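Long-range contact in ubiquinol-cytochrome C chaperone (Brucella abortus NCTC 8038, PDB 6RWT), which probably acts as a chaperone in the assembly of respiratory complex III, as a bacterial homolog of the mitochondrial factor Cbp3 that binds newly made cytochrome b: residues 119-132 against 145-157. Sequence-based numbering, arbitrary orientation.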
loop_
_atom_site.group_PDB
_atom_site.type_symbol
_atom_site.label_atom_id
_atom_site.label_comp_id
_atom_site.label_asym_id
_atom_site.label_seq_id
_atom_site.Cartn_x
_atom_site.Cartn_y
_atom_site.Cartn_z
ATOM N N LEU A 119 -14.041 2.276 0.289
ATOM C CA LEU A 119 -13.647 3.608 -0.186
ATOM C C LEU A 119 -14.526 4.097 -1.346
ATOM O O LEU A 119 -14.990 5.240 -1.331
ATOM C CB LEU A 119 -12.164 3.645 -0.605
ATOM C CG LEU A 119 -11.134 3.643 0.535
ATOM C CD1 LEU A 119 -9.742 3.433 -0.039
ATOM C CD2 LEU A 119 -11.182 4.931 1.347
ATOM N N ASP A 120 -14.774 3.227 -2.325
ATOM C CA ASP A 120 -15.632 3.585 -3.473
ATOM C C ASP A 120 -17.078 3.936 -3.055
ATOM O O ASP A 120 -17.692 4.813 -3.661
ATOM C CB ASP A 120 -15.635 2.468 -4.526
ATOM C CG ASP A 120 -14.286 2.303 -5.239
ATOM O OD1 ASP A 120 -13.360 3.131 -5.049
ATOM O OD2 ASP A 120 -14.157 1.322 -6.005
ATOM N N ALA A 121 -17.581 3.264 -2.010
ATOM C CA ALA A 121 -18.908 3.542 -1.424
ATOM C C ALA A 121 -18.915 4.639 -0.340
ATOM O O ALA A 121 -19.983 4.983 0.179
ATOM C CB ALA A 121 -19.480 2.254 -0.843
ATOM N N ASN A 122 -17.738 5.167 0.014
ATOM C CA ASN A 122 -17.567 6.132 1.105
ATOM C C ASN A 122 -18.232 5.652 2.408
ATOM O O ASN A 122 -18.902 6.422 3.111
ATOM C CB ASN A 122 -18.072 7.513 0.672
ATOM C CG ASN A 122 -17.329 8.045 -0.538
ATOM O OD1 ASN A 122 -17.892 8.184 -1.621
ATOM N ND2 ASN A 122 -16.052 8.319 -0.362
ATOM N N ASP A 123 -18.044 4.364 2.695
ATOM C CA ASP A 123 -18.672 3.685 3.823
ATOM C C ASP A 123 -17.611 3.477 4.924
ATOM O O ASP A 123 -16.844 2.506 4.890
ATOM C CB ASP A 123 -19.270 2.356 3.336
ATOM C CG ASP A 123 -20.089 1.639 4.393
ATOM O OD1 ASP A 123 -19.881 1.890 5.604
ATOM O OD2 ASP A 123 -20.940 0.801 4.003
ATOM N N ALA A 124 -17.586 4.395 5.893
ATOM C CA ALA A 124 -16.607 4.369 6.994
ATOM C C ALA A 124 -16.780 3.192 7.962
ATOM O O ALA A 124 -15.798 2.722 8.524
ATOM C CB ALA A 124 -16.633 5.679 7.770
ATOM N N GLN A 125 -18.018 2.727 8.134
ATOM C CA GLN A 125 -18.319 1.588 8.980
ATOM C C GLN A 125 -17.733 0.328 8.368
ATOM O O GLN A 125 -17.092 -0.453 9.061
ATOM C CB GLN A 125 -19.841 1.421 9.183
ATOM C CG GLN A 125 -20.497 2.579 9.930
ATOM C CD GLN A 125 -22.019 2.465 10.000
ATOM O OE1 GLN A 125 -22.728 3.471 10.040
ATOM N NE2 GLN A 125 -22.529 1.234 9.999
ATOM N N ALA A 126 -17.951 0.155 7.064
ATOM C CA ALA A 126 -17.415 -0.995 6.326
ATOM C C ALA A 126 -15.886 -0.982 6.338
ATOM O O ALA A 126 -15.241 -2.039 6.467
ATOM C CB ALA A 126 -17.926 -0.986 4.893
ATOM N N LEU A 127 -15.312 0.215 6.230
ATOM C CA LEU A 127 -13.845 0.364 6.231
ATOM C C LEU A 127 -13.243 -0.010 7.591
ATOM O O LEU A 127 -12.278 -0.771 7.639
ATOM C CB LEU A 127 -13.416 1.781 5.805
ATOM C CG LEU A 127 -11.911 2.088 5.726
ATOM C CD1 LEU A 127 -11.197 1.140 4.767
ATOM C CD2 LEU A 127 -11.677 3.529 5.299
ATOM N N ALA A 128 -13.838 0.487 8.679
ATOM C CA ALA A 128 -13.377 0.136 10.039
ATOM C C ALA A 128 -13.510 -1.360 10.342
ATOM O O ALA A 128 -12.622 -1.947 10.973
ATOM C CB ALA A 128 -14.119 0.955 11.087
ATOM N N ALA A 129 -14.601 -1.972 9.878
ATOM C CA ALA A 129 -14.808 -3.422 10.018
ATOM C C ALA A 129 -13.742 -4.234 9.265
ATOM O O ALA A 129 -13.211 -5.206 9.813
ATOM C CB ALA A 129 -16.213 -3.816 9.556
ATOM N N ALA A 130 -13.426 -3.830 8.028
ATOM C CA ALA A 130 -12.373 -4.477 7.226
ATOM C C ALA A 130 -10.981 -4.326 7.866
ATOM O O ALA A 130 -10.206 -5.290 7.941
ATOM C CB ALA A 130 -12.363 -3.914 5.809
ATOM N N LEU A 131 -10.674 -3.122 8.341
ATOM C CA LEU A 131 -9.412 -2.883 9.054
ATOM C C LEU A 131 -9.287 -3.748 10.326
ATOM O O LEU A 131 -8.215 -4.298 10.593
ATOM C CB LEU A 131 -9.245 -1.398 9.389
ATOM C CG LEU A 131 -9.005 -0.445 8.206
ATOM C CD1 LEU A 131 -9.212 1.004 8.611
ATOM C CD2 LEU A 131 -7.605 -0.619 7.621
ATOM N N THR A 132 -10.377 -3.857 11.099
ATOM C CA THR A 132 -10.397 -4.684 12.315
ATOM C C THR A 132 -10.180 -6.158 11.965
ATOM O O THR A 132 -9.350 -6.820 12.581
ATOM C CB THR A 132 -11.726 -4.505 13.112
ATOM O OG1 THR A 132 -11.931 -3.120 13.424
ATOM C CG2 THR A 132 -11.715 -5.295 14.419
ATOM N N ALA A 145 -9.874 1.711 15.354
ATOM C CA ALA A 145 -10.219 1.386 13.955
ATOM C C ALA A 145 -10.819 2.562 13.177
ATOM O O ALA A 145 -10.480 2.763 12.018
ATOM C CB ALA A 145 -11.155 0.183 13.887
ATOM N N CYS A 146 -11.705 3.326 13.813
ATOM C CA CYS A 146 -12.306 4.509 13.173
ATOM C C CYS A 146 -11.298 5.652 12.946
ATOM O O CYS A 146 -11.445 6.430 12.005
ATOM C CB CYS A 146 -13.506 4.998 13.987
ATOM S SG CYS A 146 -14.902 3.844 13.966
ATOM N N TYR A 147 -10.290 5.747 13.810
ATOM C CA TYR A 147 -9.159 6.688 13.636
ATOM C C TYR A 147 -8.318 6.333 12.398
ATOM O O TYR A 147 -7.988 7.200 11.574
ATOM C CB TYR A 147 -8.229 6.650 14.858
ATOM C CG TYR A 147 -8.285 7.830 15.798
ATOM C CD1 TYR A 147 -7.574 8.995 15.514
ATOM C CD2 TYR A 147 -8.989 7.765 17.001
ATOM C CE1 TYR A 147 -7.592 10.078 16.380
ATOM C CE2 TYR A 147 -9.012 8.844 17.877
ATOM C CZ TYR A 147 -8.310 9.999 17.560
ATOM O OH TYR A 147 -8.321 11.083 18.412
ATOM N N LEU A 148 -7.958 5.056 12.288
ATOM C CA LEU A 148 -7.186 4.582 11.137
ATOM C C LEU A 148 -8.012 4.739 9.848
ATOM O O LEU A 148 -7.482 5.156 8.815
ATOM C CB LEU A 148 -6.737 3.131 11.333
ATOM C CG LEU A 148 -5.854 2.524 10.229
ATOM C CD1 LEU A 148 -4.609 3.363 9.959
ATOM C CD2 LEU A 148 -5.460 1.088 10.560
ATOM N N GLY A 149 -9.304 4.428 9.920
ATOM C CA GLY A 149 -10.202 4.620 8.783
ATOM C C GLY A 149 -10.288 6.064 8.301
ATOM O O GLY A 149 -10.271 6.319 7.091
ATOM N N ALA A 150 -10.364 7.011 9.236
ATOM C CA ALA A 150 -10.329 8.438 8.885
ATOM C C ALA A 150 -9.043 8.808 8.136
ATOM O O ALA A 150 -9.094 9.516 7.131
ATOM C CB ALA A 150 -10.493 9.308 10.126
ATOM N N TYR A 151 -7.904 8.315 8.620
ATOM C CA TYR A 151 -6.613 8.502 7.928
ATOM C C TYR A 151 -6.639 7.930 6.502
ATOM O O TYR A 151 -6.212 8.595 5.558
ATOM C CB TYR A 151 -5.470 7.890 8.746
ATOM C CG TYR A 151 -4.142 7.724 8.020
ATOM C CD1 TYR A 151 -3.249 8.790 7.886
ATOM C CD2 TYR A 151 -3.768 6.484 7.497
ATOM C CE1 TYR A 151 -2.034 8.628 7.229
ATOM C CE2 TYR A 151 -2.559 6.316 6.835
ATOM C CZ TYR A 151 -1.686 7.385 6.714
ATOM O OH TYR A 151 -0.475 7.220 6.072
ATOM N N VAL A 152 -7.171 6.721 6.345
ATOM C CA VAL A 152 -7.225 6.064 5.026
ATOM C C VAL A 152 -8.110 6.851 4.037
ATOM O O VAL A 152 -7.721 7.063 2.888
ATOM C CB VAL A 152 -7.654 4.577 5.146
ATOM C CG1 VAL A 152 -7.882 3.949 3.776
ATOM C CG2 VAL A 152 -6.595 3.777 5.898
ATOM N N LEU A 153 -9.278 7.299 4.492
ATOM C CA LEU A 153 -10.172 8.141 3.676
ATOM C C LEU A 153 -9.488 9.444 3.220
ATOM O O LEU A 153 -9.572 9.806 2.045
ATOM C CB LEU A 153 -11.478 8.445 4.425
ATOM C CG LEU A 153 -12.475 7.282 4.485
ATOM C CD1 LEU A 153 -13.395 7.384 5.699
ATOM C CD2 LEU A 153 -13.280 7.209 3.193
ATOM N N GLN A 154 -8.795 10.123 4.135
ATOM C CA GLN A 154 -8.059 11.349 3.789
ATOM C C GLN A 154 -6.896 11.106 2.806
ATOM O O GLN A 154 -6.669 11.926 1.915
ATOM C CB GLN A 154 -7.555 12.068 5.047
ATOM C CG GLN A 154 -8.666 12.635 5.919
ATOM C CD GLN A 154 -8.139 13.368 7.140
ATOM O OE1 GLN A 154 -7.146 14.088 7.065
ATOM N NE2 GLN A 154 -8.817 13.202 8.271
ATOM N N CYS A 155 -6.182 9.983 2.949
ATOM C CA CYS A 155 -5.141 9.612 1.972
ATOM C C CYS A 155 -5.740 9.391 0.565
ATOM O O CYS A 155 -5.159 9.812 -0.439
ATOM C CB CYS A 155 -4.368 8.353 2.417
ATOM S SG CYS A 155 -3.240 8.557 3.834
ATOM N N ARG A 156 -6.895 8.726 0.498
ATOM C CA ARG A 156 -7.578 8.505 -0.780
ATOM C C ARG A 156 -7.898 9.853 -1.438
ATOM O O ARG A 156 -7.633 10.041 -2.641
ATOM C CB ARG A 156 -8.857 7.672 -0.577
ATOM C CG ARG A 156 -9.574 7.214 -1.853
ATOM C CD ARG A 156 -10.444 8.272 -2.531
ATOM N NE ARG A 156 -11.307 8.969 -1.577
ATOM C CZ ARG A 156 -12.487 8.531 -1.141
ATOM N NH1 ARG A 156 -13.012 7.384 -1.574
ATOM N NH2 ARG A 156 -13.158 9.265 -0.257
ATOM N N ASP A 157 -8.447 10.780 -0.648
ATOM C CA ASP A 157 -8.789 12.123 -1.140
ATOM C C ASP A 157 -7.553 12.868 -1.657
ATOM O O ASP A 157 -7.580 13.420 -2.748
ATOM C CB ASP A 157 -9.494 12.944 -0.047
ATOM C CG ASP A 157 -10.912 12.445 0.264
ATOM O OD1 ASP A 157 -11.459 11.599 -0.477
ATOM O OD2 ASP A 157 -11.497 12.922 1.265
HETATM O O HOH W 1 -12.607 5.730 -3.996
#
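L127 and L131 point from helix segment 124-132 into segment 145-157, which crosses it at 114° in this all-helical chaperone fold, the axes 8.6 Å apart at the closest. The small A128 and A145 suit the place where the backbones come nearest, their CB atoms 4.1 Å apart. L131 lays CD1 over the backbone of G149, 3.7 Å from G149 N, while CD2 meets L148 CD2. One turn earlier, L127 carries CG anti to its own backbone nitrogen (chi1 -179°) and fits CD2 among G149 O, V152 and L153. The branched L153 also runs antiparallel to L119, their CD2 methyls 3.6 Å apart, and so bridges two helices of the other segment.

Where helix 100-120 ends in a Schellman motif at N122, the long R156 bends at chi2 and chi3 to reach its last turn. L119 O lies in the guanidinium plane and accepts from R156 NH1 at 2.9 Å, although this donor stands above the carbonyl plane, on the face opposite N122 N. A water links R156 NH1 to D120 OD1. The acidic D157 fixes the guanidinium's rotation from the side: its OD1 takes both R156 NE and R156 NH2, each at 2.9 Å.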